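Local coordinates for protein zinc chaperone AztD (Citrobacter koseri, PDB 6CMK) that acts as a periplasmic zinc chaperone, binding three zinc ions and passing one of them directly to the solute-binding protein AztC of the AztABCD zinc transport system, at residues Lys133-Asp139 / His168-Pro174; Asn177-Ile183 / Gly195-Leu201; Pro367-Ile373 / Glu385-Gln391. The contacts are given in a common frame with arbitrary orientation. Residue numbers count along the deposited sequence, not the author numbering.

In the fold
The three contacts sample one eight-bladed beta propeller in different ways. Contact 1 is a buried packing of two neighbouring blades beside a zinc site, with aromatic and histidine chemistry in place of a backbone ladder. Contact 2, mostly buried, its centre about 10 Å from that of contact 1, lies within the second of those blades and is a regular antiparallel ladder. Strands 172-174 and 178-183 are neighbours in the sheet of that blade, and His168 NE2 reaches Ser182 OG at 2.8 Å. Contact 3 is on the opposite side of the chain's centre, about 29 Å from contact 2 at nearest atoms; only partly buried, it adds a salt bridge and waters to a short ladder.

Contact 1: Lys133-Asp139 / His168-Pro174; sequences KIAQWFD and HHGVAVP
Strand 133-138 is extended and runs nearly antiparallel (169°) to strand 172-174, their axes 6.0 Å apart at closest approach. They belong to neighbouring blades of a beta propeller and meet through side chains, with no backbone ladder between them. The register pairs Ala135 with Pro174, Trp137 with Val171 and Asp139 with His169 (CA-CA 5.7, 6.0 and 5.0 Å). Asp139 leaves the strand at phi/psi -62/-24, and the 168-171 loop is extended. Ala135 CB packs on Ala172 CB and Pro174 CD, each at 3.9 Å; next along the strand Trp137 (chi1 t, chi2 -90°) donates from NE1 to His168 O at 2.7 Å, touches Ala172 CB with CE3 at 3.7 Å, and turns the edge of its six-membered ring to the face of His168 (chi1 p), centroids 4.9 Å apart in an offset edge-to-face pair. Gly170 CA lies over the indole, 3.8 Å from the centroid of its five-membered ring, a CH-pi contact; a beta carbon there would clash with Trp137 CZ2. His168 NE2 bonds Ser182 OG and ND1 bonds Ala166 O. His169 (chi1 t) ligates a high-affinity zinc through NE2, with His126 and His216, while ND1 donates to Asp139 OD2 at 2.8 Å, a His-carboxylate hydrogen bond that probably helps orient the imidazole for the metal. Water 2 bridges the segments, donating to Asp139 OD1 and Gly170 O, 2.8 Å from each.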
loop_
_atom_site.group_PDB
_atom_site.type_symbol
_atom_site.label_atom_id
_atom_site.label_comp_id
_atom_site.label_asym_id
_atom_site.label_seq_id
_atom_site.Cartn_x
_atom_site.Cartn_y
_atom_site.Cartn_z
ATOM N N LYS B 133 13.138 4.264 -4.853
ATOM C CA LYS B 133 14.179 4.656 -5.798
ATOM C C LYS B 133 14.017 6.131 -6.125
ATOM O O LYS B 133 12.902 6.595 -6.372
ATOM C CB LYS B 133 14.082 3.835 -7.081
ATOM C CG LYS B 133 14.175 2.320 -6.886
ATOM C CD LYS B 133 14.037 1.602 -8.217
ATOM C CE LYS B 133 12.567 1.377 -8.589
ATOM N NZ LYS B 133 12.000 0.212 -7.841
ATOM N N ILE B 134 15.136 6.864 -6.155
ATOM C CA ILE B 134 15.121 8.320 -6.326
ATOM C C ILE B 134 15.973 8.677 -7.533
ATOM O O ILE B 134 17.091 8.181 -7.672
ATOM C CB ILE B 134 15.664 9.051 -5.075
ATOM C CG1 ILE B 134 14.766 8.829 -3.856
ATOM C CG2 ILE B 134 15.860 10.553 -5.337
ATOM C CD1 ILE B 134 15.517 8.967 -2.551
ATOM N N ALA B 135 15.468 9.568 -8.383
ATOM C CA ALA B 135 16.265 10.143 -9.461
ATOM C C ALA B 135 16.129 11.650 -9.392
ATOM O O ALA B 135 15.022 12.172 -9.527
ATOM C CB ALA B 135 15.817 9.637 -10.836
ATOM N N GLN B 136 17.250 12.344 -9.186
ATOM C CA GLN B 136 17.283 13.800 -9.160
ATOM C C GLN B 136 17.983 14.295 -10.421
ATOM O O GLN B 136 19.134 13.921 -10.683
ATOM C CB GLN B 136 17.990 14.309 -7.900
ATOM C CG GLN B 136 18.160 15.826 -7.848
ATOM C CD GLN B 136 16.821 16.523 -7.744
ATOM O OE1 GLN B 136 16.056 16.273 -6.811
ATOM N NE2 GLN B 136 16.524 17.389 -8.698
ATOM N N TRP B 137 17.285 15.118 -11.198
ATOM C CA TRP B 137 17.844 15.737 -12.393
ATOM C C TRP B 137 18.561 17.034 -12.047
ATOM O O TRP B 137 18.153 17.774 -11.146
ATOM C CB TRP B 137 16.742 16.023 -13.409
ATOM C CG TRP B 137 17.255 16.336 -14.776
ATOM C CD1 TRP B 137 17.586 17.563 -15.279
ATOM C CD2 TRP B 137 17.490 15.394 -15.821
ATOM N NE1 TRP B 137 18.023 17.437 -16.583
ATOM C CE2 TRP B 137 17.971 16.111 -16.934
ATOM C CE3 TRP B 137 17.343 14.004 -15.921
ATOM C CZ2 TRP B 137 18.298 15.488 -18.132
ATOM C CZ3 TRP B 137 17.679 13.387 -17.118
ATOM C CH2 TRP B 137 18.142 14.134 -18.207
ATOM N N PHE B 138 19.637 17.313 -12.785
ATOM C CA PHE B 138 20.355 18.581 -12.675
ATOM C C PHE B 138 20.467 19.177 -14.071
ATOM O O PHE B 138 21.159 18.622 -14.930
ATOM C CB PHE B 138 21.743 18.397 -12.043
ATOM C CG PHE B 138 21.696 18.068 -10.580
ATOM C CD1 PHE B 138 21.539 16.759 -10.165
ATOM C CD2 PHE B 138 21.795 19.065 -9.625
ATOM C CE1 PHE B 138 21.484 16.445 -8.822
ATOM C CE2 PHE B 138 21.748 18.762 -8.280
ATOM C CZ PHE B 138 21.586 17.443 -7.877
ATOM N N ASP B 139 19.786 20.304 -14.288
ATOM C CA ASP B 139 19.727 20.930 -15.604
ATOM C C ASP B 139 21.092 21.378 -16.110
ATOM O O ASP B 139 21.270 21.512 -17.326
ATOM C CB ASP B 139 18.791 22.137 -15.568
ATOM C CG ASP B 139 17.327 21.752 -15.431
ATOM O OD1 ASP B 139 16.991 20.549 -15.486
ATOM O OD2 ASP B 139 16.503 22.675 -15.265
ATOM N N HIS B 168 20.579 19.376 -20.121
ATOM C CA HIS B 168 19.342 19.928 -20.655
ATOM C C HIS B 168 18.297 19.894 -19.556
ATOM O O HIS B 168 18.510 19.305 -18.492
ATOM C CB HIS B 168 18.872 19.175 -21.906
ATOM C CG HIS B 168 18.511 17.738 -21.669
ATOM N ND1 HIS B 168 19.456 16.738 -21.579
ATOM C CD2 HIS B 168 17.308 17.128 -21.558
ATOM C CE1 HIS B 168 18.851 15.578 -21.401
ATOM N NE2 HIS B 168 17.547 15.786 -21.383
ATOM N N HIS B 169 17.171 20.562 -19.813
ATOM C CA HIS B 169 16.028 20.514 -18.904
ATOM C C HIS B 169 15.280 19.226 -19.180
ATOM O O HIS B 169 14.430 19.153 -20.069
ATOM C CB HIS B 169 15.105 21.711 -19.078
ATOM C CG HIS B 169 13.991 21.741 -18.079
ATOM N ND1 HIS B 169 14.209 21.939 -16.732
ATOM C CD2 HIS B 169 12.658 21.547 -18.221
ATOM C CE1 HIS B 169 13.055 21.892 -16.091
ATOM N NE2 HIS B 169 12.099 21.653 -16.970
ATOM N N GLY B 170 15.583 18.206 -18.388
ATOM C CA GLY B 170 15.064 16.888 -18.654
ATOM C C GLY B 170 14.467 16.218 -17.438
ATOM O O GLY B 170 14.111 16.878 -16.451
ATOM N N VAL B 171 14.345 14.897 -17.513
ATOM C CA VAL B 171 13.770 14.116 -16.432
ATOM C C VAL B 171 14.362 12.718 -16.478
ATOM O O VAL B 171 14.634 12.173 -17.550
ATOM C CB VAL B 171 12.227 14.095 -16.537
ATOM C CG1 VAL B 171 11.795 13.566 -17.894
ATOM C CG2 VAL B 171 11.616 13.277 -15.399
ATOM N N ALA B 172 14.552 12.137 -15.294
ATOM C CA ALA B 172 15.020 10.773 -15.135
ATOM C C ALA B 172 14.030 10.028 -14.259
ATOM O O ALA B 172 13.634 10.530 -13.203
ATOM C CB ALA B 172 16.411 10.724 -14.497
ATOM N N VAL B 173 13.659 8.829 -14.685
ATOM C CA VAL B 173 12.701 8.005 -13.965
ATOM C C VAL B 173 13.435 6.754 -13.493
ATOM O O VAL B 173 14.008 6.029 -14.314
ATOM C CB VAL B 173 11.497 7.634 -14.844
ATOM C CG1 VAL B 173 10.457 6.904 -14.010
ATOM C CG2 VAL B 173 10.905 8.879 -15.488
ATOM N N PRO B 174 13.457 6.456 -12.174
ATOM C CA PRO B 174 14.270 5.337 -11.691
ATOM C C PRO B 174 13.535 4.005 -11.715
ATOM O O PRO B 174 12.378 3.911 -11.281
ATOM C CB PRO B 174 14.617 5.771 -10.267
ATOM C CG PRO B 174 13.398 6.522 -9.813
ATOM C CD PRO B 174 12.839 7.202 -11.056
HETATM O O HOH W 1 21.060 17.577 -17.535
HETATM O O HOH W 2 14.676 19.160 -14.868
#

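Contact 2: Asn177-Ile183 / Gly195-Leu201; sequences NYAVVSI and GARVVDL
Five backbone hydrogen bonds join strands 178-183 and 195-200 into an antiparallel beta hairpin within one propeller blade, its arms linked by an eleven-residue connection. Ala179 N gives to Val199 O at 2.9 Å and Val199 N returns to Ala179 O at 2.8 Å; Val181 N to Arg197 O and Arg197 N to Val181 O, both 2.9 Å, form the next hydrogen-bonded pair, and Ile183 N reaches Gly195 O at 2.9 Å. Between them lie the non-hydrogen-bonded pairs Val180-Val198 and Ser182-Ala196, CA-CA 4.5 and 4.1 Å, where CA-H...O contacts such as Val180 CA to Arg197 O (3.3 Å) add to the ladder. The axes approach to 4.3 Å with N-to-C directions 144° apart, so the pair is strongly twisted. Side chains alternate between two faces. One carries Ala179, Val181, Val199, Arg197 and Ile183: Val181 CG2 meets Val199 CG1 at 4.1 Å, and the Arg197 guanidinium (chi1 p, chi2 t, chi3 p) lies with one face over Ile183, CZ to CG1 3.6 Å, while its NE pairs with Asp209. The other face holds Val180, Val198, Ala196 and Ser182; Val180 CG1 touches Ala196 CB at 3.8 Å, and Val180 and Ala196 also pack on Ile236 and Leu234 of the next blade. Ser182 (chi1 p) turns its OG to His168 and to Val171 N, tying the hairpin to the loop that carries the zinc ligand His169. At the other end Leu201 CG sits 3.7 Å from Asn177 C, and water 3 donates to Asn177 O at 2.7 Å and accepts from Leu201 N at 3.0 Å.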
loop_
_atom_site.group_PDB
_atom_site.type_symbol
_atom_site.label_atom_id
_atom_site.label_comp_id
_atom_site.label_asym_id
_atom_site.label_seq_id
_atom_site.Cartn_x
_atom_site.Cartn_y
_atom_site.Cartn_z
ATOM N N ASN B 177 17.529 -1.529 -11.725
ATOM C CA ASN B 177 18.723 -1.776 -12.531
ATOM C C ASN B 177 18.741 -0.969 -13.823
ATOM O O ASN B 177 19.630 -1.196 -14.669
ATOM C CB ASN B 177 18.862 -3.268 -12.845
ATOM C CG ASN B 177 18.854 -4.122 -11.591
ATOM O OD1 ASN B 177 19.610 -3.868 -10.663
ATOM N ND2 ASN B 177 17.966 -5.110 -11.544
ATOM N N TYR B 178 17.812 -0.022 -13.985
ATOM C CA TYR B 178 17.673 0.799 -15.184
ATOM C C TYR B 178 17.127 2.167 -14.794
ATOM O O TYR B 178 16.639 2.370 -13.681
ATOM C CB TYR B 178 16.726 0.163 -16.211
ATOM C CG TYR B 178 17.164 -1.177 -16.746
ATOM C CD1 TYR B 178 18.033 -1.261 -17.825
ATOM C CD2 TYR B 178 16.712 -2.356 -16.177
ATOM C CE1 TYR B 178 18.437 -2.488 -18.319
ATOM C CE2 TYR B 178 17.111 -3.578 -16.661
ATOM C CZ TYR B 178 17.972 -3.637 -17.733
ATOM O OH TYR B 178 18.372 -4.853 -18.221
ATOM N N ALA B 179 17.204 3.103 -15.738
ATOM C CA ALA B 179 16.486 4.364 -15.651
ATOM C C ALA B 179 15.969 4.708 -17.037
ATOM O O ALA B 179 16.464 4.206 -18.045
ATOM C CB ALA B 179 17.358 5.508 -15.121
ATOM N N VAL B 180 14.940 5.547 -17.077
ATOM C CA VAL B 180 14.495 6.177 -18.313
ATOM C C VAL B 180 14.889 7.640 -18.231
ATOM O O VAL B 180 14.549 8.324 -17.259
ATOM C CB VAL B 180 12.980 6.027 -18.526
ATOM C CG1 VAL B 180 12.518 6.889 -19.708
ATOM C CG2 VAL B 180 12.630 4.562 -18.753
ATOM N N VAL B 181 15.603 8.119 -19.244
ATOM C CA VAL B 181 16.079 9.494 -19.248
ATOM C C VAL B 181 15.667 10.151 -20.552
ATOM O O VAL B 181 15.556 9.505 -21.599
ATOM C CB VAL B 181 17.615 9.601 -19.069
ATOM C CG1 VAL B 181 18.044 8.986 -17.757
ATOM C CG2 VAL B 181 18.346 8.947 -20.227
ATOM N N SER B 182 15.467 11.456 -20.478
ATOM C CA SER B 182 15.160 12.237 -21.657
ATOM C C SER B 182 16.409 12.403 -22.512
ATOM O O SER B 182 17.540 12.356 -22.021
ATOM C CB SER B 182 14.611 13.590 -21.236
ATOM O OG SER B 182 15.512 14.227 -20.358
ATOM N N ILE B 183 16.184 12.594 -23.803
ATOM C CA ILE B 183 17.237 12.683 -24.812
ATOM C C ILE B 183 17.404 14.153 -25.174
ATOM O O ILE B 183 16.423 14.787 -25.575
ATOM C CB ILE B 183 16.874 11.854 -26.054
ATOM C CG1 ILE B 183 16.717 10.370 -25.684
ATOM C CG2 ILE B 183 17.903 12.053 -27.161
ATOM C CD1 ILE B 183 15.982 9.574 -26.740
ATOM N N GLY B 195 12.842 13.073 -26.821
ATOM C CA GLY B 195 12.326 11.745 -26.559
ATOM C C GLY B 195 12.917 11.226 -25.265
ATOM O O GLY B 195 13.465 11.995 -24.471
ATOM N N ALA B 196 12.814 9.913 -25.075
ATOM C CA ALA B 196 13.322 9.266 -23.876
ATOM C C ALA B 196 13.910 7.921 -24.264
ATOM O O ALA B 196 13.556 7.343 -25.293
ATOM C CB ALA B 196 12.231 9.067 -22.820
ATOM N N ARG B 197 14.800 7.414 -23.414
ATOM C CA ARG B 197 15.385 6.107 -23.653
ATOM C C ARG B 197 15.642 5.389 -22.340
ATOM O O ARG B 197 15.824 6.009 -21.288
ATOM C CB ARG B 197 16.697 6.204 -24.442
ATOM C CG ARG B 197 17.817 6.962 -23.740
ATOM C CD ARG B 197 19.146 6.765 -24.474
ATOM N NE ARG B 197 19.130 7.302 -25.831
ATOM C CZ ARG B 197 19.747 8.416 -26.227
ATOM N NH1 ARG B 197 20.452 9.150 -25.378
ATOM N NH2 ARG B 197 19.664 8.802 -27.496
ATOM N N VAL B 198 15.668 4.068 -22.425
ATOM C CA VAL B 198 16.108 3.229 -21.318
ATOM C C VAL B 198 17.630 3.210 -21.300
ATOM O O VAL B 198 18.269 3.062 -22.348
ATOM C CB VAL B 198 15.540 1.808 -21.462
ATOM C CG1 VAL B 198 16.031 0.916 -20.325
ATOM C CG2 VAL B 198 14.010 1.833 -21.511
ATOM N N VAL B 199 18.218 3.371 -20.114
ATOM C CA VAL B 199 19.644 3.141 -19.920
ATOM C C VAL B 199 19.823 2.212 -18.727
ATOM O O VAL B 199 18.983 2.172 -17.824
ATOM C CB VAL B 199 20.435 4.459 -19.712
ATOM C CG1 VAL B 199 20.303 5.362 -20.932
ATOM C CG2 VAL B 199 19.993 5.173 -18.437
ATOM N N ASP B 200 20.911 1.437 -18.734
ATOM C CA ASP B 200 21.268 0.725 -17.516
ATOM C C ASP B 200 21.970 1.708 -16.583
ATOM O O ASP B 200 22.093 2.900 -16.886
ATOM C CB ASP B 200 22.090 -0.532 -17.825
ATOM C CG ASP B 200 23.460 -0.237 -18.376
ATOM O OD1 ASP B 200 23.978 0.877 -18.175
ATOM O OD2 ASP B 200 24.032 -1.153 -19.016
ATOM N N LEU B 201 22.396 1.245 -15.406
ATOM C CA LEU B 201 22.879 2.210 -14.429
ATOM C C LEU B 201 24.340 2.569 -14.645
ATOM O O LEU B 201 24.874 3.399 -13.904
ATOM C CB LEU B 201 22.636 1.703 -13.004
ATOM C CG LEU B 201 21.155 1.535 -12.642
ATOM C CD1 LEU B 201 21.019 0.957 -11.253
ATOM C CD2 LEU B 201 20.391 2.861 -12.736
HETATM O O HOH W 3 22.318 -1.628 -14.552
#

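Contact 3: Pro367-Ile373 / Glu385-Gln391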
loop_
_atom_site.group_PDB
_atom_site.type_symbol
_atom_site.label_atom_id
_atom_site.label_comp_id
_atom_site.label_asym_id
_atom_site.label_seq_id
_atom_site.Cartn_x
_atom_site.Cartn_y
_atom_site.Cartn_z
ATOM N N PRO B 367 -0.207 32.972 -0.721
ATOM C CA PRO B 367 1.076 33.592 -0.344
ATOM C C PRO B 367 0.980 35.082 -0.051
ATOM O O PRO B 367 1.624 35.554 0.890
ATOM C CB PRO B 367 1.986 33.294 -1.547
ATOM C CG PRO B 367 1.110 32.738 -2.624
ATOM C CD PRO B 367 -0.107 32.180 -1.959
ATOM N N LEU B 368 0.185 35.831 -0.814
ATOM C CA LEU B 368 0.100 37.270 -0.603
ATOM C C LEU B 368 -0.575 37.635 0.712
ATOM O O LEU B 368 -0.448 38.780 1.155
ATOM C CB LEU B 368 -0.644 37.924 -1.770
ATOM C CG LEU B 368 0.005 37.731 -3.143
ATOM C CD1 LEU B 368 -0.685 38.596 -4.186
ATOM C CD2 LEU B 368 1.501 38.026 -3.103
ATOM N N LYS B 369 -1.299 36.705 1.339
ATOM C CA LYS B 369 -1.950 36.960 2.616
ATOM C C LYS B 369 -1.284 36.230 3.776
ATOM O O LYS B 369 -1.785 36.292 4.902
ATOM C CB LYS B 369 -3.425 36.575 2.537
ATOM C CG LYS B 369 -4.219 37.325 1.477
ATOM C CD LYS B 369 -4.455 38.784 1.843
ATOM C CE LYS B 369 -5.350 39.464 0.816
ATOM N NZ LYS B 369 -6.725 38.886 0.780
ATOM N N SER B 370 -0.172 35.543 3.532
ATOM C CA SER B 370 0.558 34.842 4.581
ATOM C C SER B 370 -0.354 33.882 5.341
ATOM O O SER B 370 -0.377 33.856 6.571
ATOM C CB SER B 370 1.208 35.835 5.544
ATOM O OG SER B 370 2.015 36.772 4.859
ATOM N N LYS B 371 -1.114 33.073 4.601
ATOM C CA LYS B 371 -1.987 32.106 5.252
ATOM C C LYS B 371 -2.210 30.906 4.348
ATOM O O LYS B 371 -1.897 30.929 3.153
ATOM C CB LYS B 371 -3.330 32.736 5.654
ATOM C CG LYS B 371 -4.234 33.175 4.501
ATOM C CD LYS B 371 -5.493 33.925 5.002
ATOM C CE LYS B 371 -5.158 35.221 5.750
ATOM N NZ LYS B 371 -6.336 35.893 6.382
ATOM N N ILE B 372 -2.713 29.834 4.962
ATOM C CA ILE B 372 -3.194 28.651 4.265
ATOM C C ILE B 372 -4.672 28.513 4.591
ATOM O O ILE B 372 -5.046 28.532 5.768
ATOM C CB ILE B 372 -2.429 27.386 4.700
ATOM C CG1 ILE B 372 -0.929 27.563 4.446
ATOM C CG2 ILE B 372 -2.979 26.148 3.989
ATOM C CD1 ILE B 372 -0.072 26.481 5.084
ATOM N N ILE B 373 -5.503 28.376 3.558
ATOM C CA ILE B 373 -6.933 28.141 3.738
ATOM C C ILE B 373 -7.168 26.641 3.860
ATOM O O ILE B 373 -6.585 25.849 3.112
ATOM C CB ILE B 373 -7.751 28.724 2.569
ATOM C CG1 ILE B 373 -7.382 30.184 2.303
ATOM C CG2 ILE B 373 -9.240 28.566 2.847
ATOM C CD1 ILE B 373 -7.356 31.072 3.526
ATOM N N GLU B 385 -8.340 28.614 8.820
ATOM C CA GLU B 385 -7.180 29.097 8.092
ATOM C C GLU B 385 -5.993 29.136 9.041
ATOM O O GLU B 385 -6.151 29.293 10.255
ATOM C CB GLU B 385 -7.439 30.473 7.449
ATOM C CG GLU B 385 -7.743 31.611 8.402
ATOM C CD GLU B 385 -7.856 32.934 7.664
ATOM O OE1 GLU B 385 -7.088 33.863 7.980
ATOM O OE2 GLU B 385 -8.695 33.025 6.744
ATOM N N ILE B 386 -4.805 28.953 8.473
ATOM C CA ILE B 386 -3.561 28.846 9.226
ATOM C C ILE B 386 -2.672 30.010 8.831
ATOM O O ILE B 386 -2.416 30.221 7.642
ATOM C CB ILE B 386 -2.837 27.518 8.947
ATOM C CG1 ILE B 386 -3.695 26.329 9.359
ATOM C CG2 ILE B 386 -1.495 27.474 9.675
ATOM C CD1 ILE B 386 -3.269 25.044 8.709
ATOM N N SER B 387 -2.179 30.739 9.826
ATOM C CA SER B 387 -1.277 31.856 9.583
ATOM C C SER B 387 0.148 31.333 9.481
ATOM O O SER B 387 0.585 30.541 10.322
ATOM C CB SER B 387 -1.391 32.895 10.696
ATOM O OG SER B 387 -0.401 33.902 10.547
ATOM N N VAL B 388 0.855 31.755 8.432
ATOM C CA VAL B 388 2.219 31.314 8.144
ATOM C C VAL B 388 2.973 32.543 7.657
ATOM O O VAL B 388 2.674 33.065 6.577
ATOM C CB VAL B 388 2.278 30.199 7.087
ATOM C CG1 VAL B 388 3.719 29.734 6.875
ATOM C CG2 VAL B 388 1.393 29.027 7.475
ATOM N N GLU B 389 3.951 32.996 8.431
ATOM C CA GLU B 389 4.619 34.236 8.077
ATOM C C GLU B 389 5.355 34.085 6.750
ATOM O O GLU B 389 5.820 33.000 6.386
ATOM C CB GLU B 389 5.575 34.679 9.185
ATOM C CG GLU B 389 6.547 33.626 9.694
ATOM C CD GLU B 389 7.319 34.108 10.909
ATOM O OE1 GLU B 389 6.834 35.037 11.590
ATOM O OE2 GLU B 389 8.412 33.568 11.181
ATOM N N GLY B 390 5.411 35.181 6.001
ATOM C CA GLY B 390 6.051 35.171 4.704
ATOM C C GLY B 390 5.088 34.978 3.551
ATOM O O GLY B 390 3.935 35.420 3.589
ATOM N N GLN B 391 5.577 34.324 2.501
ATOM C CA GLN B 391 4.803 34.009 1.306
ATOM C C GLN B 391 4.760 32.493 1.178
ATOM O O GLN B 391 5.496 31.903 0.370
ATOM C CB GLN B 391 5.410 34.653 0.066
ATOM C CG GLN B 391 5.176 36.138 0.004
ATOM C CD GLN B 391 5.420 36.686 -1.377
ATOM O OE1 GLN B 391 4.555 37.336 -1.965
ATOM N NE2 GLN B 391 6.605 36.418 -1.910
HETATM O O HOH W 4 -1.030 35.602 8.576
HETATM O O HOH W 5 4.233 37.624 7.169
#
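This is a beta-hairpin contact between the third and outermost strands of a propeller blade, extended by the turn before one strand and the loop after the other, which leads into strand 392-403, which pairs with the N-terminal strand 32-42 in the next blade, the velcro closure of the ring. Strands 371-376 and 381-387 run antiparallel, and Ile372 and Ile386 make the hydrogen-bonded pair: Ile372 N to Ile386 O and Ile386 N to Ile372 O, both 2.7 Å. The non-hydrogen-bonded pairs Lys371-Ser387 and Ile373-Glu385 lie on either side. On their face Lys371 NZ forms a salt bridge with Glu385 OE1 at 2.7 Å, and Lys382 pairs with the carboxylate's other oxygen. On the opposite face Ile372 and Ile386 meet (CB-CB 4.3 Å); just past the strand end Val388 CG2 meets Ile372 CD1 at 3.8 Å, while Ile386 and Val388 rest on Ile51. The 3-10 turn 367-369 closes with Ser370 N bonded to Pro367 O at 3.2 Å; Ser370, at phi/psi 54/48, and Lys371 both face Asp366, a G1 beta bulge. Ser370 holds the outgoing loop: its O accepts from Val388 N at 3.1 Å and its OG donates to Gly390 O at 2.7 Å. Gly390 adopts phi/psi 96/-148, where a beta carbon would jam against the preceding carbonyl. Gln391 N hydrogen-bonds the side chain of Asp42. Water 4 sits 2.7 Å from both Ser370 O and Ser387 OG.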